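Actibind (Aspergillus niger, PDB 3D3Z) cleaves RNA as a T2-family ribonuclease, probably with little base specificity and a preference for adenylic acid. Local coordinates at residues F139-Q142 / V143-L146; Q82-T85 / E86-S89. All coordinates share one frame; numbering follows the deposited sequence.

In the fold
From the N terminus, interaction 2 comes first. It covers the short connection from the end of helix 75-81 to the first turn of helix 85-94. Interaction 1 follows some fifty residues later, inside helix 134-147, where it closes no loop. The two lie in series and neither nest nor cross. Their centres are about 12 Å apart, and they touch mainly through Leu87. Leu87 CD1 lies 3.6 Å from Val144 CG2, and Leu87 CD2 lies 3.7 Å from Gln141 N. Helix 85-94 is thereby packed on helix 134-147, which in turn lies against strand 49-56 of the antiparallel sheet.

Interaction 1. Residues F139-Q142 / V143-L146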
loop_
_atom_site.group_PDB
_atom_site.type_symbol
_atom_site.label_atom_id
_atom_site.label_comp_id
_atom_site.label_asym_id
_atom_site.label_seq_id
_atom_site.Cartn_x
_atom_site.Cartn_y
_atom_site.Cartn_z
ATOM N N PHE A 139 6.541 9.629 -3.101
ATOM C CA PHE A 139 5.436 8.850 -2.537
ATOM C C PHE A 139 5.152 7.626 -3.430
ATOM O O PHE A 139 5.258 6.478 -2.973
ATOM C CB PHE A 139 4.202 9.724 -2.310
ATOM C CG PHE A 139 2.902 8.907 -2.140
ATOM C CD1 PHE A 139 2.511 8.437 -0.889
ATOM C CD2 PHE A 139 2.129 8.588 -3.221
ATOM C CE1 PHE A 139 1.357 7.695 -0.748
ATOM C CE2 PHE A 139 0.939 7.867 -3.084
ATOM C CZ PHE A 139 0.572 7.426 -1.827
ATOM N N PHE A 140 4.957 7.838 -4.716
ATOM C CA PHE A 140 4.700 6.751 -5.660
ATOM C C PHE A 140 5.827 5.765 -5.683
ATOM O O PHE A 140 5.584 4.581 -5.502
ATOM C CB PHE A 140 4.367 7.298 -7.023
ATOM C CG PHE A 140 2.976 7.839 -7.071
ATOM C CD1 PHE A 140 1.893 6.961 -7.167
ATOM C CD2 PHE A 140 2.707 9.183 -6.931
ATOM C CE1 PHE A 140 0.606 7.389 -7.132
ATOM C CE2 PHE A 140 1.404 9.626 -6.906
ATOM C CZ PHE A 140 0.340 8.714 -7.021
ATOM N N GLN A 141 7.060 6.268 -5.725
ATOM C CA GLN A 141 8.251 5.412 -5.542
ATOM C C GLN A 141 8.251 4.589 -4.236
ATOM O O GLN A 141 8.515 3.401 -4.280
ATOM C CB GLN A 141 9.578 6.204 -5.691
ATOM C CG GLN A 141 10.793 5.256 -5.805
ATOM C CD GLN A 141 10.776 4.364 -7.026
ATOM O OE1 GLN A 141 10.853 4.846 -8.154
ATOM N NE2 GLN A 141 10.815 3.053 -6.813
ATOM N N GLN A 142 7.928 5.212 -3.117
ATOM C CA GLN A 142 7.925 4.556 -1.787
ATOM C C GLN A 142 6.874 3.417 -1.755
ATOM O O GLN A 142 7.145 2.332 -1.310
ATOM C CB GLN A 142 7.604 5.604 -0.725
ATOM C CG GLN A 142 7.658 5.112 0.716
ATOM C CD GLN A 142 8.975 4.528 1.127
ATOM O OE1 GLN A 142 10.024 5.099 0.849
ATOM N NE2 GLN A 142 8.934 3.399 1.797
ATOM N N VAL A 143 5.659 3.702 -2.240
ATOM C CA VAL A 143 4.577 2.664 -2.294
ATOM C C VAL A 143 5.083 1.440 -3.049
ATOM O O VAL A 143 5.024 0.267 -2.586
ATOM C CB VAL A 143 3.272 3.217 -2.933
ATOM C CG1 VAL A 143 2.202 2.084 -2.969
ATOM C CG2 VAL A 143 2.806 4.424 -2.170
ATOM N N VAL A 144 5.667 1.706 -4.200
ATOM C CA VAL A 144 6.235 0.661 -5.057
ATOM C C VAL A 144 7.335 -0.104 -4.341
ATOM O O VAL A 144 7.359 -1.354 -4.346
ATOM C CB VAL A 144 6.747 1.225 -6.430
ATOM C CG1 VAL A 144 7.719 0.211 -7.147
ATOM C CG2 VAL A 144 5.543 1.550 -7.380
ATOM N N ASP A 145 8.236 0.640 -3.683
ATOM C CA ASP A 145 9.341 -0.003 -2.970
ATOM C C ASP A 145 8.826 -0.984 -1.891
ATOM O O ASP A 145 9.333 -2.090 -1.760
ATOM C CB ASP A 145 10.268 1.037 -2.314
ATOM C CG ASP A 145 11.102 1.817 -3.321
ATOM O OD1 ASP A 145 11.225 1.398 -4.480
ATOM O OD2 ASP A 145 11.674 2.822 -2.896
ATOM N N LEU A 146 7.831 -0.555 -1.139
ATOM C CA LEU A 146 7.250 -1.391 -0.062
ATOM C C LEU A 146 6.456 -2.568 -0.637
ATOM O O LEU A 146 6.626 -3.721 -0.219
ATOM C CB LEU A 146 6.376 -0.526 0.804
ATOM C CG LEU A 146 5.968 -1.123 2.136
ATOM C CD1 LEU A 146 7.185 -1.436 3.029
ATOM C CD2 LEU A 146 5.038 -0.110 2.793
HETATM O O HOH W 1 11.296 5.124 -1.652
#
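Gln141 reaches one turn ahead to Asp145, and its NE2 donates to Asp145 OD1 over 2.9 Å. The acceptor lies nearly in the amide plane, but the donor meets OD1 from above the carboxylate plane. The two planes are 36° apart. Gln141 CG is anti to the backbone N, and the bend at chi2 (63°) brings the amide over to the carboxylate. Asp145 OD2 has a separate partner: a water donates to it and also to Gln142 OE1, 2.8 Å from the water. Gln142 OE1 additionally accepts from Gly211 N, so two donors hold this oxygen. Both segments belong to helix 134-147, and the i to i+4 backbone bonds run through all four pairs. Val143 N donates to Phe139 O at 2.9 Å, and Leu146 N to Gln142 O at 3.0 Å. Away from this polar side, Val143 CG2 sits over one face of the Phe139 ring in a CH-pi contact, 3.9 Å from the centroid. Trp112 meets the same ring edge-to-face, and the side chain of Phe139 is about 5 Å from those of Glu111 and His115, both predicted active-site residues. Val143 and Val144 both pack on Ile50 of strand 49-56.

Interaction 2. Residues Q82-T85 / E86-S89; sequences QNRT and ELLS. With NAG (2-acetamido-2-deoxy-beta-D-glucopyranose), chain C.
The Arg84 and Leu87 side chains run alongside one another in the same direction, with Arg84 CD 3.8 Å from Leu87 CD2. This is the tight side of the contact. The Arg84 chain runs on extended from CG to NE and puts its guanidinium edge at the amide oxygen of Gln82, where two nitrogens converge. Arg84 NE donates to Gln82 OE1 at 2.8 Å and Arg84 NH2 to the same oxygen at 3.0 Å. Both bonds are bent, at 144° and 135°. NE approaches in the carbonyl plane, while NH2 comes from above it. NH2 also forms a salt bridge with Asp138. Asn83, with positive phi, is the C-prime residue of the Schellman motif that ends helix 75-81. Arg84 then takes the N-cap position of the next helix, and Arg84 O accepts from Leu88 N at 2.9 Å. The other side is loose and exposed. Asn83 ND2 is bonded covalently to C1 of an N-linked NAG. Thr85, Glu86 and Ser89 face outward in the single-chain assembly. Thr85 O accepts from Ser89 N at 3.1 Å. On the buried side, Leu88 packs on Thr76, Leu79 and Glu80 of helix 75-81, and Leu87 packs on Leu79 and, from helix 134-147, on Phe140.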
loop_
_atom_site.group_PDB
_atom_site.type_symbol
_atom_site.label_atom_id
_atom_site.label_comp_id
_atom_site.label_asym_id
_atom_site.label_seq_id
_atom_site.Cartn_x
_atom_site.Cartn_y
_atom_site.Cartn_z
ATOM N N GLN A 82 9.627 14.523 -13.732
ATOM C CA GLN A 82 10.671 14.152 -12.805
ATOM C C GLN A 82 11.517 13.023 -13.333
ATOM O O GLN A 82 12.369 12.515 -12.609
ATOM C CB GLN A 82 10.075 13.818 -11.434
ATOM C CG GLN A 82 9.355 14.985 -10.827
ATOM C CD GLN A 82 8.596 14.688 -9.542
ATOM O OE1 GLN A 82 8.700 13.613 -8.964
ATOM N NE2 GLN A 82 7.794 15.646 -9.107
ATOM N N ASN A 83 11.305 12.672 -14.605
ATOM C CA ASN A 83 12.004 11.590 -15.288
ATOM C C ASN A 83 11.834 10.225 -14.626
ATOM O O ASN A 83 12.747 9.387 -14.667
ATOM C CB ASN A 83 13.465 11.958 -15.471
ATOM C CG ASN A 83 13.612 13.415 -15.923
ATOM O OD1 ASN A 83 12.967 13.820 -16.905
ATOM N ND2 ASN A 83 14.349 14.225 -15.124
ATOM N N ARG A 84 10.685 10.002 -13.985
ATOM C CA ARG A 84 10.447 8.718 -13.301
ATOM C C ARG A 84 9.713 7.776 -14.235
ATOM O O ARG A 84 8.597 7.269 -13.949
ATOM C CB ARG A 84 9.678 8.934 -12.011
ATOM C CG ARG A 84 10.327 9.973 -11.105
ATOM C CD ARG A 84 9.722 9.907 -9.762
ATOM N NE ARG A 84 9.949 11.079 -8.937
ATOM C CZ ARG A 84 10.480 11.077 -7.720
ATOM N NH1 ARG A 84 10.906 9.957 -7.178
ATOM N NH2 ARG A 84 10.584 12.223 -7.059
ATOM N N THR A 85 10.370 7.547 -15.367
ATOM C CA THR A 85 9.823 6.781 -16.494
ATOM C C THR A 85 9.698 5.275 -16.178
ATOM O O THR A 85 8.703 4.644 -16.574
ATOM C CB THR A 85 10.628 7.051 -17.808
ATOM O OG1 THR A 85 12.009 6.741 -17.598
ATOM C CG2 THR A 85 10.472 8.501 -18.264
ATOM N N GLU A 86 10.667 4.689 -15.482
ATOM C CA GLU A 86 10.554 3.281 -15.106
ATOM C C GLU A 86 9.469 3.081 -14.051
ATOM O O GLU A 86 8.761 2.065 -14.069
ATOM C CB GLU A 86 11.879 2.694 -14.610
ATOM C CG GLU A 86 12.948 2.595 -15.681
ATOM C CD GLU A 86 12.862 1.372 -16.568
ATOM O OE1 GLU A 86 11.757 0.901 -16.944
ATOM O OE2 GLU A 86 13.977 0.906 -16.934
ATOM N N LEU A 87 9.343 4.044 -13.134
ATOM C CA LEU A 87 8.298 4.013 -12.148
ATOM C C LEU A 87 6.907 4.089 -12.771
ATOM O O LEU A 87 6.038 3.303 -12.399
ATOM C CB LEU A 87 8.448 5.165 -11.137
ATOM C CG LEU A 87 7.354 5.430 -10.097
ATOM C CD1 LEU A 87 7.247 4.234 -9.106
ATOM C CD2 LEU A 87 7.677 6.675 -9.355
ATOM N N LEU A 88 6.707 5.029 -13.715
ATOM C CA LEU A 88 5.428 5.137 -14.365
ATOM C C LEU A 88 5.066 3.841 -15.143
ATOM O O LEU A 88 3.939 3.389 -15.048
ATOM C CB LEU A 88 5.363 6.377 -15.262
ATOM C CG LEU A 88 4.102 6.775 -16.021
ATOM C CD1 LEU A 88 2.842 6.992 -15.165
ATOM C CD2 LEU A 88 4.436 8.092 -16.833
ATOM N N SER A 89 6.027 3.244 -15.847
ATOM C CA SER A 89 5.860 1.966 -16.565
ATOM C C SER A 89 5.456 0.839 -15.590
ATOM O O SER A 89 4.493 0.078 -15.832
ATOM C CB SER A 89 7.178 1.561 -17.236
ATOM O OG SER A 89 7.495 2.416 -18.313
HETATM C C1 NAG C . 14.430 15.621 -15.517
HETATM C C2 NAG C . 14.935 16.490 -14.358
HETATM C C3 NAG C . 15.051 17.961 -14.768
HETATM C C4 NAG C . 15.706 18.133 -16.154
HETATM C C5 NAG C . 15.179 17.112 -17.167
HETATM C C6 NAG C . 15.968 17.142 -18.471
HETATM C C7 NAG C . 14.484 15.489 -12.182
HETATM C C8 NAG C . 13.768 15.603 -10.870
HETATM N N2 NAG C . 14.117 16.300 -13.167
HETATM O O3 NAG C . 15.800 18.628 -13.770
HETATM O O4 NAG C . 15.473 19.431 -16.678
HETATM O O5 NAG C . 15.313 15.828 -16.612
HETATM O O6 NAG C . 17.257 16.613 -18.228
HETATM O O7 NAG C . 15.333 14.630 -12.318
#